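Long-range contacts in uncharacterized protein (Sinorhizobium meliloti, PDB 4DNH), which is of unknown function but has the closed eight-stranded barrel of the TIM fold and probably belongs with the dihydrodipicolinate synthases: residues 42-46 with 57-61; 87-93 with 118-123; 135-139 with 155-161; 185-191 with 226-232; 192-196 with 320-324. One frame throughout, in Å; residues are numbered along the deposited sequence.

How the interactions relate
From the N terminus, interaction 1 closes the loop between the first barrel strand, 37-40, and helix 61-73. Interaction 2 joins the loop after strand 77-80 to the end of strand 115-119, and interaction 3 packs helix 132-148 on the turn that follows strand 153-155. These three stand in series. Interactions 4 and 5 cross: residues 185-191 pair with 226-232, while 192-196 reach ahead to 320-324, where helix 323-333 begins. Neighbours touch at Ile-59 and Leu-91 (1 and 2), Ala-119 and Met-156 (2 and 3), Leu-155 and Ile-187 (3 and 4), and Ser-232 and Gly-192 (4 and 5); interaction 5 also meets 3 through the Arg-159 to Asp-196 salt bridge and 2 through Met-89.

Interaction 1 of 5, residues 42-46 with 57-61; sequences HVVAD and PAIDW
Ile-59 lays its two branches against one methyl of Val-43, the side chains crossing at about a right angle: CG1 of Ile-59 comes to 3.9 Å from CG1 of Val-43, and CG2 of Ile-59 rests on the same methyl. The overlap lies at the neck of a TIM-barrel loop, the long connection from strand 37-40 to helix 61-73, which a single beta bridge between Ala-45 and Ile-59 closes. Two backbone bonds flank that pair. Asp-60 N donates to Val-44 O over 2.8 Å, and Asp-46 N donates to Ala-58 O over 2.7 Å, the latter nearly straight at 170° but arriving from above the carbonyl plane. The second carbonyl oxygen, Ala-58 O, also lies 3.4 Å from Ala-45 CA in a CA-H...O contact. Val-44 CG1 is anti to its backbone N (chi1 -174°), and this lays the methyl alongside the CB of Asp-60, both side chains running the same way. The carboxylates turn to their own local backbones: Asp-46 OD1 accepts from Leu-48 N, whereas Asp-60, the N-cap of helix 61-73, accepts a weak hydrogen bond at OD1 from Arg-63 N. The buried flank is completed by helix 93-108, whose Leu-99 touches both Val-43 and Trp-61. On the helix side, Ile-59 CG2 sits 3.8 Å above one face of the Trp-61 indole, offset toward the rim.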
# COMPACT_ATOMS: atom_id res chain seq x y z
N HIS A 42 2.01 6.43 2.11
CA HIS A 42 1.94 6.63 3.56
C HIS A 42 1.59 8.06 3.89
O HIS A 42 1.57 8.92 3.00
CB HIS A 42 3.28 6.25 4.19
CG HIS A 42 4.38 7.23 3.88
ND1 HIS A 42 5.05 7.20 2.72
CD2 HIS A 42 4.91 8.28 4.62
CE1 HIS A 42 5.98 8.18 2.72
NE2 HIS A 42 5.88 8.84 3.88
N VAL A 43 1.32 8.31 5.17
CA VAL A 43 1.00 9.63 5.69
C VAL A 43 2.10 10.18 6.60
O VAL A 43 2.59 9.47 7.46
CB VAL A 43 -0.32 9.61 6.49
CG1 VAL A 43 -0.56 10.95 7.19
CG2 VAL A 43 -1.48 9.29 5.56
N VAL A 44 2.47 11.44 6.41
CA VAL A 44 3.39 12.12 7.31
C VAL A 44 2.63 12.79 8.47
O VAL A 44 1.80 13.70 8.25
CB VAL A 44 4.25 13.16 6.58
CG1 VAL A 44 5.31 13.76 7.52
CG2 VAL A 44 4.89 12.52 5.37
N ALA A 45 2.93 12.35 9.70
CA ALA A 45 2.35 13.01 10.87
C ALA A 45 2.99 14.37 11.16
O ALA A 45 4.12 14.64 10.77
CB ALA A 45 2.44 12.11 12.10
N ASP A 46 2.26 15.21 11.87
CA ASP A 46 2.80 16.50 12.29
C ASP A 46 3.35 16.32 13.71
O ASP A 46 2.57 16.12 14.64
CB ASP A 46 1.72 17.58 12.26
CG ASP A 46 2.18 18.91 12.83
OD1 ASP A 46 3.38 19.04 13.13
OD2 ASP A 46 1.33 19.84 12.96
N PRO A 57 -5.03 11.53 15.12
CA PRO A 57 -3.87 11.91 14.32
C PRO A 57 -3.79 13.41 14.03
O PRO A 57 -4.79 14.12 14.12
CB PRO A 57 -4.10 11.14 13.02
CG PRO A 57 -5.59 11.20 12.87
CD PRO A 57 -6.17 11.16 14.26
N ALA A 58 -2.58 13.88 13.71
CA ALA A 58 -2.34 15.24 13.27
C ALA A 58 -1.40 15.11 12.10
O ALA A 58 -0.32 14.53 12.24
CB ALA A 58 -1.71 16.06 14.37
N ILE A 59 -1.81 15.63 10.95
CA ILE A 59 -1.12 15.34 9.70
C ILE A 59 -0.35 16.55 9.19
O ILE A 59 -0.79 17.69 9.30
CB ILE A 59 -2.13 14.85 8.63
CG1 ILE A 59 -2.76 13.51 9.07
CG2 ILE A 59 -1.47 14.71 7.26
CD1 ILE A 59 -4.00 13.10 8.31
N ASP A 60 0.84 16.29 8.66
CA ASP A 60 1.57 17.32 7.96
C ASP A 60 1.16 17.26 6.49
O ASP A 60 1.67 16.44 5.74
CB ASP A 60 3.07 17.08 8.13
CG ASP A 60 3.91 18.11 7.42
OD1 ASP A 60 3.35 18.96 6.70
OD2 ASP A 60 5.14 18.08 7.59
N TRP A 61 0.22 18.10 6.08
CA TRP A 61 -0.26 18.10 4.68
C TRP A 61 0.80 18.34 3.63
O TRP A 61 0.85 17.65 2.62
CB TRP A 61 -1.41 19.06 4.53
CG TRP A 61 -2.52 18.69 5.47
CD1 TRP A 61 -2.91 19.35 6.63
CD2 TRP A 61 -3.39 17.51 5.38
NE1 TRP A 61 -3.97 18.70 7.22
CE2 TRP A 61 -4.29 17.59 6.53
CE3 TRP A 61 -3.52 16.46 4.48
CZ2 TRP A 61 -5.26 16.63 6.76
CZ3 TRP A 61 -4.51 15.51 4.72
CH2 TRP A 61 -5.36 15.59 5.84

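Interaction 2 of 5, residues 87-93 with 118-123; sequences RGMGLGW and GAGTDH
Arg-87 reaches across to grip Asp-122 and the carbonyl of Gly-118, tying the loop after strand 77-80 of the TIM barrel to the carboxyl end of the next strand, 115-119. This polar half is the tight one. Arg-87 NE donates to Asp-122 OD2 over 2.7 Å, a nearly straight hydrogen bond (165°) within a salt bridge, with the oxygen in the guanidinium plane but met from above the carboxylate plane. End-on, Arg-87 NH1 and NH2 both close on one atom, Gly-118 O, at 3.0 and 2.8 Å, from the same face of that carbonyl. NH2 also donates to Ser-81 O, and Gln-142 NE2 to Asp-122 OD1, so both charged groups have second partners. A bend at chi2 (78°) steers the arginine chain here, and the lack of a side chain on Gly-118 lets the guanidinium lie so near. A leucine replacing the arginine would take away both NH donors and would probably leave the Asp-122 carboxylate with Gln-142 but without the charge it pairs with in this contact. Toward solvent the contact slackens. Trp-93 and the exposed His-123 lie side by side, their rings inclined at 36° in an oblique pairing that makes no hydrogen bond across the contact, while His-123 ND1 turns to Gln-142. The nearest touch is carbon on carbon, Trp-93 CD1 at 3.8 Å from His-123 CB.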
# COMPACT_ATOMS: atom_id res chain seq x y z
N ARG A 87 -5.19 3.63 7.18
CA ARG A 87 -6.65 3.57 7.14
C ARG A 87 -7.17 2.47 8.08
O ARG A 87 -6.65 1.34 8.09
CB ARG A 87 -7.11 3.28 5.71
CG ARG A 87 -8.60 3.44 5.46
CD ARG A 87 -8.97 4.91 5.31
NE ARG A 87 -10.35 5.08 4.88
CZ ARG A 87 -10.74 5.28 3.63
NH1 ARG A 87 -12.04 5.39 3.37
NH2 ARG A 87 -9.85 5.37 2.63
N GLY A 88 -8.19 2.80 8.88
CA GLY A 88 -8.76 1.82 9.84
C GLY A 88 -7.90 1.49 11.06
O GLY A 88 -8.37 0.83 11.99
N MSE A 89 -6.65 1.96 11.07
CA MSE A 89 -5.66 1.64 12.11
C MSE A 89 -4.86 2.89 12.44
O MSE A 89 -3.61 2.89 12.42
CB MSE A 89 -4.81 0.46 11.61
CG MSE A 89 -4.27 -0.40 12.76
SE MSE A 89 -2.88 -1.67 12.15
CE MSE A 89 -1.29 -1.06 13.14
N GLY A 90 -5.58 3.97 12.75
CA GLY A 90 -4.96 5.27 13.01
C GLY A 90 -5.52 6.43 12.20
O GLY A 90 -5.59 7.57 12.69
N LEU A 91 -5.91 6.17 10.95
CA LEU A 91 -6.44 7.22 10.10
C LEU A 91 -7.95 7.09 9.99
O LEU A 91 -8.44 6.24 9.27
CB LEU A 91 -5.78 7.16 8.71
CG LEU A 91 -6.10 8.35 7.80
CD1 LEU A 91 -5.24 9.54 8.20
CD2 LEU A 91 -5.89 8.04 6.33
N GLY A 92 -8.69 7.91 10.72
CA GLY A 92 -10.15 7.85 10.65
C GLY A 92 -10.68 8.29 9.29
O GLY A 92 -9.93 8.80 8.43
N TRP A 93 -11.97 8.09 9.09
CA TRP A 93 -12.63 8.53 7.87
C TRP A 93 -12.52 10.03 7.65
O TRP A 93 -12.18 10.45 6.56
CB TRP A 93 -14.08 8.05 7.85
CG TRP A 93 -14.94 8.67 6.78
CD1 TRP A 93 -16.17 9.28 6.94
CD2 TRP A 93 -14.66 8.76 5.33
NE1 TRP A 93 -16.66 9.73 5.75
CE2 TRP A 93 -15.81 9.46 4.74
CE3 TRP A 93 -13.62 8.36 4.50
CZ2 TRP A 93 -15.90 9.73 3.38
CZ3 TRP A 93 -13.71 8.65 3.13
CH2 TRP A 93 -14.82 9.32 2.59
N GLY A 118 -9.44 5.10 -1.79
CA GLY A 118 -10.08 4.08 -0.99
C GLY A 118 -11.41 4.51 -0.40
O GLY A 118 -11.48 5.48 0.38
N ALA A 119 -12.46 3.77 -0.75
CA ALA A 119 -13.82 3.99 -0.24
C ALA A 119 -14.29 2.76 0.53
O ALA A 119 -14.21 1.62 0.03
CB ALA A 119 -14.78 4.29 -1.38
N GLY A 120 -14.78 2.98 1.74
CA GLY A 120 -15.15 1.86 2.57
C GLY A 120 -16.27 2.15 3.54
O GLY A 120 -17.20 2.91 3.25
N THR A 121 -16.13 1.56 4.71
CA THR A 121 -17.16 1.51 5.73
C THR A 121 -16.58 1.98 7.08
O THR A 121 -17.31 2.10 8.07
CB THR A 121 -17.72 0.08 5.78
OG1 THR A 121 -19.00 0.05 5.13
CG2 THR A 121 -17.82 -0.45 7.21
N ASP A 122 -15.28 2.27 7.09
CA ASP A 122 -14.53 2.55 8.33
C ASP A 122 -15.10 3.57 9.33
O ASP A 122 -14.62 3.66 10.46
CB ASP A 122 -13.04 2.84 8.03
CG ASP A 122 -12.85 3.82 6.88
OD1 ASP A 122 -13.53 3.72 5.84
OD2 ASP A 122 -11.97 4.70 7.00
N HIS A 123 -16.14 4.32 8.95
CA HIS A 123 -16.80 5.20 9.93
C HIS A 123 -17.89 4.50 10.71
O HIS A 123 -18.58 5.12 11.52
CB HIS A 123 -17.33 6.46 9.25
CG HIS A 123 -18.44 6.20 8.27
ND1 HIS A 123 -18.21 5.76 7.03
CD2 HIS A 123 -19.82 6.33 8.40
CE1 HIS A 123 -19.38 5.61 6.39
NE2 HIS A 123 -20.36 5.96 7.23

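Interaction 3 of 5, residues 135-139 with 155-161; sequences ILAAY and LMASRAL
Tyr-139 drops like a peg from helix 132-148 into the hollow formed where strand 153-155 of the TIM barrel runs out into its following turn. Leu-155 makes one wall, its CD1 methyl lying 3.6 Å from Tyr-139 CE1 with the two side chains at about a right angle; the CB of Ser-158 stands near the hydroxyl end. At the bottom the phenol meets the backbone: Tyr-139 OH donates to Met-156 O (a selenomethionine residue) over 2.9 Å, in the carbonyl plane and at the edge of the ring. A phenylalanine in its place would probably keep the ring's packing on Leu-155 but leave the carbonyl of Met-156 without its hydroxyl donor. One helical turn earlier, Ile-135 is the second bump. Its CG1 arm, anti to the carbonyl carbon (chi1 -72°), extends over the first turn of helix 159-164, where CG1 lies 4.1 Å from Ala-160 CB and CD1 packs 3.8 Å from Leu-161 CA. That turn is itself fixed by Ser-158, the N-cap, whose OG accepts from Leu-161 N at 3.2 Å. Tyr-175 of helix 168-181 closes in on both Tyr-139 and Leu-155. With greasy contacts around the ring and one polar bond at its far end, the chemistry suggests that the hydroxyl fixes how deeply the helix's aromatic peg is seated, while aliphatic packing holds the rest.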
# COMPACT_ATOMS: atom_id res chain seq x y z
N ILE A 135 -24.93 -0.80 6.23
CA ILE A 135 -23.65 -1.03 5.55
C ILE A 135 -23.67 -0.39 4.17
O ILE A 135 -22.72 0.28 3.77
CB ILE A 135 -23.28 -2.53 5.48
CG1 ILE A 135 -22.88 -3.06 6.87
CG2 ILE A 135 -22.16 -2.79 4.48
CD1 ILE A 135 -23.14 -4.54 7.09
N LEU A 136 -24.78 -0.58 3.45
CA LEU A 136 -24.93 0.05 2.14
C LEU A 136 -24.87 1.57 2.24
O LEU A 136 -24.23 2.23 1.41
CB LEU A 136 -26.22 -0.38 1.45
CG LEU A 136 -26.21 -1.83 0.98
CD1 LEU A 136 -27.62 -2.28 0.61
CD2 LEU A 136 -25.22 -2.02 -0.17
N ALA A 137 -25.52 2.10 3.27
CA ALA A 137 -25.51 3.54 3.53
C ALA A 137 -24.07 4.02 3.78
O ALA A 137 -23.65 5.06 3.26
CB ALA A 137 -26.42 3.88 4.70
N ALA A 138 -23.31 3.24 4.53
CA ALA A 138 -21.92 3.55 4.81
C ALA A 138 -21.08 3.63 3.52
O ALA A 138 -20.40 4.63 3.29
CB ALA A 138 -21.35 2.54 5.79
N TYR A 139 -21.15 2.59 2.69
CA TYR A 139 -20.47 2.58 1.39
C TYR A 139 -20.86 3.77 0.50
O TYR A 139 -20.00 4.49 0.00
CB TYR A 139 -20.76 1.30 0.61
CG TYR A 139 -19.79 0.18 0.87
CD1 TYR A 139 -18.44 0.30 0.55
CD2 TYR A 139 -20.23 -1.02 1.42
CE1 TYR A 139 -17.55 -0.74 0.79
CE2 TYR A 139 -19.36 -2.06 1.66
CZ TYR A 139 -18.02 -1.93 1.35
OH TYR A 139 -17.17 -2.98 1.61
N LEU A 155 -12.49 0.08 -3.94
CA LEU A 155 -13.55 -0.32 -3.04
C LEU A 155 -12.99 -1.24 -1.95
O LEU A 155 -12.63 -2.39 -2.20
CB LEU A 155 -14.68 -0.98 -3.81
CG LEU A 155 -15.97 -1.25 -3.05
CD1 LEU A 155 -16.56 0.06 -2.55
CD2 LEU A 155 -16.95 -1.98 -3.94
N MSE A 156 -12.91 -0.69 -0.74
CA MSE A 156 -12.26 -1.38 0.37
C MSE A 156 -13.19 -2.38 1.02
O MSE A 156 -14.42 -2.27 0.92
CB MSE A 156 -11.78 -0.32 1.36
CG MSE A 156 -10.55 0.37 0.77
SE MSE A 156 -9.95 1.79 1.99
CE MSE A 156 -8.59 0.77 3.01
N ALA A 157 -12.59 -3.38 1.66
CA ALA A 157 -13.34 -4.38 2.41
C ALA A 157 -13.89 -3.72 3.66
O ALA A 157 -13.34 -2.72 4.13
CB ALA A 157 -12.46 -5.56 2.76
N SER A 158 -14.97 -4.26 4.19
CA SER A 158 -15.73 -3.62 5.25
C SER A 158 -15.75 -4.44 6.56
O SER A 158 -16.16 -5.61 6.58
CB SER A 158 -17.14 -3.31 4.74
OG SER A 158 -18.11 -3.22 5.77
N ARG A 159 -15.28 -3.80 7.63
CA ARG A 159 -15.21 -4.37 8.98
C ARG A 159 -16.62 -4.80 9.44
O ARG A 159 -16.81 -5.91 9.91
CB ARG A 159 -14.64 -3.29 9.94
CG ARG A 159 -13.38 -3.59 10.76
CD ARG A 159 -12.15 -3.81 9.88
NE ARG A 159 -10.90 -3.05 10.12
CZ ARG A 159 -10.60 -2.13 11.05
NH1 ARG A 159 -9.39 -1.58 11.02
NH2 ARG A 159 -11.47 -1.77 12.00
N ALA A 160 -17.62 -3.92 9.26
CA ALA A 160 -18.99 -4.17 9.75
C ALA A 160 -19.68 -5.32 9.02
O ALA A 160 -20.49 -6.05 9.61
CB ALA A 160 -19.83 -2.90 9.64
N LEU A 161 -19.37 -5.45 7.73
CA LEU A 161 -19.89 -6.53 6.90
C LEU A 161 -19.29 -7.89 7.27
O LEU A 161 -20.02 -8.88 7.38
CB LEU A 161 -19.71 -6.20 5.41
CG LEU A 161 -20.23 -7.21 4.37
CD1 LEU A 161 -21.75 -7.36 4.38
CD2 LEU A 161 -19.75 -6.83 2.98

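Interaction 4 of 5, residues 185-191 with 226-232; sequences PVIIHWL and VDGIKIS
Strands 186-191 and 228-232 run parallel at 22° to each other, as the fifth and sixth strands of the TIM barrel, with helix 208-221 forming the beta-alpha-beta crossover between them. From Ile-188 onward the ladder is regular (Lys-230 N to Ile-188 O, 2.7 Å); at its start a beta bulge lets Val-186 O accept from Gly-228 N and, weakly, from Asp-227 N. On the face bearing His-189, the extended chain of Lys-230 runs alongside the imidazole in a CH-pi contact, CD 3.8 Å from the ring centroid. Leu-191 CB covers the opposite ring face, and Ser-232 OG lies 3.4 Å from His-189 NE2. Trp-190, Ile-188, Ile-229 and Ile-231 point to the other face, toward the helices; Ile-231 CD1 meets Trp-190 CE3 at 3.7 Å. Asp-227 OD2 is held by Arg-152 and Tyr-253. The chemistry divides into an apolar helix-facing side and an inner side where His-189, Lys-230 and Ser-232 bring polar groups among Ile-187 and Leu-191; there a glycerol, probably from the crystallisation liquor, hydrogen-bonds Lys-230 NZ and Ser-232 OG. With a lysine on the sixth strand, as in dihydrodipicolinate synthase, this is consistent with a pocket, although no Schiff-base role is established for Lys-230.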
# COMPACT_ATOMS: atom_id res chain seq x y z
N PRO A 185 -15.68 2.57 -13.25
CA PRO A 185 -15.01 1.34 -12.84
C PRO A 185 -14.21 1.49 -11.55
O PRO A 185 -13.61 2.52 -11.29
CB PRO A 185 -14.10 1.03 -14.03
CG PRO A 185 -14.89 1.52 -15.20
CD PRO A 185 -15.62 2.75 -14.72
N VAL A 186 -14.23 0.42 -10.77
CA VAL A 186 -13.71 0.35 -9.41
C VAL A 186 -12.60 -0.71 -9.35
O VAL A 186 -12.55 -1.64 -10.17
CB VAL A 186 -14.89 -0.02 -8.49
CG1 VAL A 186 -14.55 -1.12 -7.49
CG2 VAL A 186 -15.45 1.22 -7.80
N ILE A 187 -11.69 -0.56 -8.39
CA ILE A 187 -10.73 -1.60 -8.08
C ILE A 187 -11.14 -2.20 -6.74
O ILE A 187 -11.11 -1.51 -5.72
CB ILE A 187 -9.30 -1.06 -7.97
CG1 ILE A 187 -8.81 -0.54 -9.31
CG2 ILE A 187 -8.36 -2.14 -7.43
CD1 ILE A 187 -7.54 0.29 -9.21
N ILE A 188 -11.52 -3.47 -6.75
CA ILE A 188 -11.97 -4.15 -5.55
C ILE A 188 -10.77 -4.61 -4.74
O ILE A 188 -9.81 -5.17 -5.26
CB ILE A 188 -12.88 -5.35 -5.88
CG1 ILE A 188 -14.22 -4.86 -6.42
CG2 ILE A 188 -13.07 -6.24 -4.66
CD1 ILE A 188 -15.21 -5.96 -6.75
N HIS A 189 -10.85 -4.38 -3.44
CA HIS A 189 -9.76 -4.75 -2.58
C HIS A 189 -10.12 -5.87 -1.63
O HIS A 189 -11.02 -5.76 -0.80
CB HIS A 189 -9.26 -3.53 -1.85
CG HIS A 189 -8.02 -3.76 -1.04
ND1 HIS A 189 -7.65 -2.95 -0.05
CD2 HIS A 189 -7.06 -4.77 -1.11
CE1 HIS A 189 -6.51 -3.41 0.50
NE2 HIS A 189 -6.15 -4.52 -0.16
N TRP A 190 -9.41 -6.99 -1.80
CA TRP A 190 -9.45 -8.11 -0.88
C TRP A 190 -8.25 -8.04 0.03
O TRP A 190 -7.15 -8.45 -0.34
CB TRP A 190 -9.48 -9.41 -1.65
CG TRP A 190 -9.73 -10.61 -0.79
CD1 TRP A 190 -9.86 -10.65 0.60
CD2 TRP A 190 -9.85 -12.01 -1.22
NE1 TRP A 190 -10.05 -11.93 1.04
CE2 TRP A 190 -10.06 -12.80 -0.00
CE3 TRP A 190 -9.81 -12.66 -2.44
CZ2 TRP A 190 -10.22 -14.18 -0.04
CZ3 TRP A 190 -9.98 -14.05 -2.47
CH2 TRP A 190 -10.17 -14.79 -1.30
N LEU A 191 -8.46 -7.49 1.22
CA LEU A 191 -7.42 -7.29 2.23
C LEU A 191 -7.42 -8.48 3.21
O LEU A 191 -8.43 -8.73 3.85
CB LEU A 191 -7.73 -5.99 2.99
CG LEU A 191 -6.79 -5.34 4.02
CD1 LEU A 191 -5.41 -5.06 3.44
CD2 LEU A 191 -7.41 -4.05 4.53
N VAL A 226 -15.93 -2.96 -12.94
CA VAL A 226 -14.74 -3.36 -12.18
C VAL A 226 -13.47 -3.28 -13.04
O VAL A 226 -13.25 -4.11 -13.92
CB VAL A 226 -14.90 -4.78 -11.57
CG1 VAL A 226 -13.61 -5.28 -10.94
CG2 VAL A 226 -16.01 -4.79 -10.52
N ASP A 227 -12.66 -2.26 -12.78
CA ASP A 227 -11.37 -2.10 -13.46
C ASP A 227 -10.40 -3.20 -13.03
O ASP A 227 -9.68 -3.75 -13.86
CB ASP A 227 -10.78 -0.71 -13.18
CG ASP A 227 -9.39 -0.51 -13.80
OD1 ASP A 227 -9.29 -0.29 -15.03
OD2 ASP A 227 -8.39 -0.55 -13.04
N GLY A 228 -10.40 -3.53 -11.74
CA GLY A 228 -9.53 -4.60 -11.24
C GLY A 228 -9.78 -5.11 -9.83
O GLY A 228 -10.68 -4.64 -9.13
N ILE A 229 -8.97 -6.09 -9.42
CA ILE A 229 -8.99 -6.57 -8.03
C ILE A 229 -7.57 -6.54 -7.47
O ILE A 229 -6.62 -6.94 -8.16
CB ILE A 229 -9.65 -7.98 -7.87
CG1 ILE A 229 -9.25 -8.63 -6.56
CG2 ILE A 229 -9.29 -8.92 -9.01
CD1 ILE A 229 -10.26 -9.61 -6.03
N LYS A 230 -7.43 -6.01 -6.25
CA LYS A 230 -6.17 -6.07 -5.52
C LYS A 230 -6.29 -7.13 -4.44
O LYS A 230 -7.15 -7.06 -3.57
CB LYS A 230 -5.84 -4.73 -4.86
CG LYS A 230 -4.66 -4.80 -3.90
CD LYS A 230 -4.45 -3.51 -3.11
CE LYS A 230 -3.37 -3.70 -2.05
NZ LYS A 230 -3.02 -2.48 -1.27
N ILE A 231 -5.40 -8.12 -4.51
CA ILE A 231 -5.40 -9.16 -3.52
C ILE A 231 -4.19 -8.99 -2.59
O ILE A 231 -3.04 -8.82 -3.06
CB ILE A 231 -5.51 -10.57 -4.18
CG1 ILE A 231 -5.94 -11.60 -3.14
CG2 ILE A 231 -4.24 -10.96 -4.92
CD1 ILE A 231 -6.38 -12.93 -3.72
N SER A 232 -4.48 -9.00 -1.29
CA SER A 232 -3.50 -8.80 -0.23
C SER A 232 -3.58 -9.95 0.77
O SER A 232 -3.90 -9.74 1.94
CB SER A 232 -3.77 -7.49 0.49
OG SER A 232 -3.35 -6.39 -0.29

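Interaction 5 of 5, residues 192-196 with 320-324; sequences GEMFD and TRFYK
Lys-324 NZ makes two hydrogen bonds: it donates to Arg-321 O over 2.7 Å, in the carbonyl plane, and to a water 2.9 Å away that in turn gives a hydrogen bond to Phe-195 O at 3.0 Å. This water relays the lysine across the contact, where no direct hydrogen bond joins the two segments. Beside it, CD1 of Phe-195 meets CE1 of Tyr-323 at 3.5 Å; the ring planes are nearly perpendicular (87°), but the pair is oblique. Thr-320 adds its methyl, CG2 lying 3.6 Å from Phe-195 CE1. In the fold, residues 192-196 are the loop that leaves the fifth strand of the TIM barrel, and 320-324 are a short 3-10 turn leading into helix 323-333, which begins here, over the carboxyl-end loops of the barrel. With its CG between the backbone N and carbonyl carbon (chi1 75°), Tyr-323 is aimed at that loop, and its OH goes on to bond Asp-83 and Thr-84. The backbone of the loop is folded on itself, Gly-192 O accepting from the N atoms of both Phe-195 and Asp-196. On the outer flank, Arg-321 CB rests 3.6 Å from Met-194 O.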
# COMPACT_ATOMS: atom_id res chain seq x y z
N GLY A 192 -6.29 -9.18 3.31
CA GLY A 192 -6.19 -10.35 4.21
C GLY A 192 -6.12 -10.04 5.71
O GLY A 192 -5.84 -8.90 6.10
N GLU A 193 -6.36 -11.06 6.54
CA GLU A 193 -6.44 -10.90 8.00
C GLU A 193 -5.13 -10.55 8.70
O GLU A 193 -5.13 -10.10 9.86
CB GLU A 193 -7.11 -12.11 8.69
CG GLU A 193 -6.75 -13.49 8.16
CD GLU A 193 -7.70 -13.95 7.06
OE1 GLU A 193 -7.26 -13.99 5.89
OE2 GLU A 193 -8.88 -14.24 7.36
N MSE A 194 -4.00 -10.75 8.03
CA MSE A 194 -2.71 -10.39 8.61
C MSE A 194 -2.55 -8.89 8.59
O MSE A 194 -1.84 -8.32 9.42
CB MSE A 194 -1.57 -11.09 7.90
CG MSE A 194 -2.17 -12.14 6.98
SE MSE A 194 -2.36 -11.35 5.19
CE MSE A 194 -0.89 -12.55 4.65
N PHE A 195 -3.23 -8.25 7.64
CA PHE A 195 -3.29 -6.80 7.57
C PHE A 195 -4.41 -6.24 8.45
O PHE A 195 -4.24 -5.20 9.12
CB PHE A 195 -3.42 -6.33 6.12
CG PHE A 195 -2.22 -6.65 5.26
CD1 PHE A 195 -1.05 -5.92 5.38
CD2 PHE A 195 -2.28 -7.69 4.33
CE1 PHE A 195 0.06 -6.22 4.59
CE2 PHE A 195 -1.18 -7.99 3.54
CZ PHE A 195 -0.01 -7.25 3.67
N ASP A 196 -5.55 -6.93 8.47
CA ASP A 196 -6.68 -6.52 9.29
C ASP A 196 -7.37 -7.75 9.87
O ASP A 196 -8.12 -8.44 9.16
CB ASP A 196 -7.67 -5.66 8.50
CG ASP A 196 -8.49 -4.72 9.39
OD1 ASP A 196 -8.80 -5.07 10.55
OD2 ASP A 196 -8.82 -3.61 8.91
N THR A 320 2.79 -8.62 10.52
CA THR A 320 2.79 -7.91 9.25
C THR A 320 2.07 -6.56 9.25
O THR A 320 2.43 -5.67 8.46
CB THR A 320 2.24 -8.84 8.16
OG1 THR A 320 3.18 -9.89 7.98
CG2 THR A 320 2.08 -8.12 6.83
N ARG A 321 1.10 -6.39 10.13
CA ARG A 321 0.33 -5.15 10.17
C ARG A 321 1.19 -3.91 10.49
O ARG A 321 0.73 -2.77 10.35
CB ARG A 321 -0.88 -5.27 11.10
CG ARG A 321 -0.58 -5.47 12.59
CD ARG A 321 -1.87 -5.69 13.35
NE ARG A 321 -1.69 -5.94 14.79
CZ ARG A 321 -1.22 -7.08 15.31
NH1 ARG A 321 -0.85 -8.07 14.51
NH2 ARG A 321 -1.08 -7.22 16.62
N PHE A 322 2.44 -4.14 10.88
CA PHE A 322 3.35 -3.06 11.29
C PHE A 322 4.32 -2.69 10.19
O PHE A 322 5.24 -1.91 10.42
CB PHE A 322 4.10 -3.40 12.59
CG PHE A 322 3.19 -3.58 13.79
CD1 PHE A 322 2.23 -2.62 14.10
CD2 PHE A 322 3.29 -4.71 14.59
CE1 PHE A 322 1.39 -2.78 15.20
CE2 PHE A 322 2.44 -4.88 15.68
CZ PHE A 322 1.49 -3.92 15.98
N TYR A 323 4.11 -3.23 9.00
CA TYR A 323 4.94 -2.86 7.85
C TYR A 323 5.04 -1.36 7.64
O TYR A 323 6.07 -0.87 7.16
CB TYR A 323 4.44 -3.52 6.57
CG TYR A 323 3.18 -2.93 5.98
CD1 TYR A 323 1.93 -3.42 6.34
CD2 TYR A 323 3.24 -1.93 5.02
CE1 TYR A 323 0.77 -2.90 5.77
CE2 TYR A 323 2.09 -1.41 4.45
CZ TYR A 323 0.87 -1.89 4.84
OH TYR A 323 -0.27 -1.38 4.29
N LYS A 324 4.00 -0.62 8.00
CA LYS A 324 3.97 0.81 7.70
C LYS A 324 5.10 1.52 8.40
O LYS A 324 5.62 2.54 7.92
CB LYS A 324 2.62 1.40 8.07
CG LYS A 324 1.45 0.65 7.45
CD LYS A 324 0.35 0.57 8.47
CE LYS A 324 -0.67 -0.47 8.10
NZ LYS A 324 -1.10 -1.07 9.38
O HOH W 1 -2.10 -3.42 8.10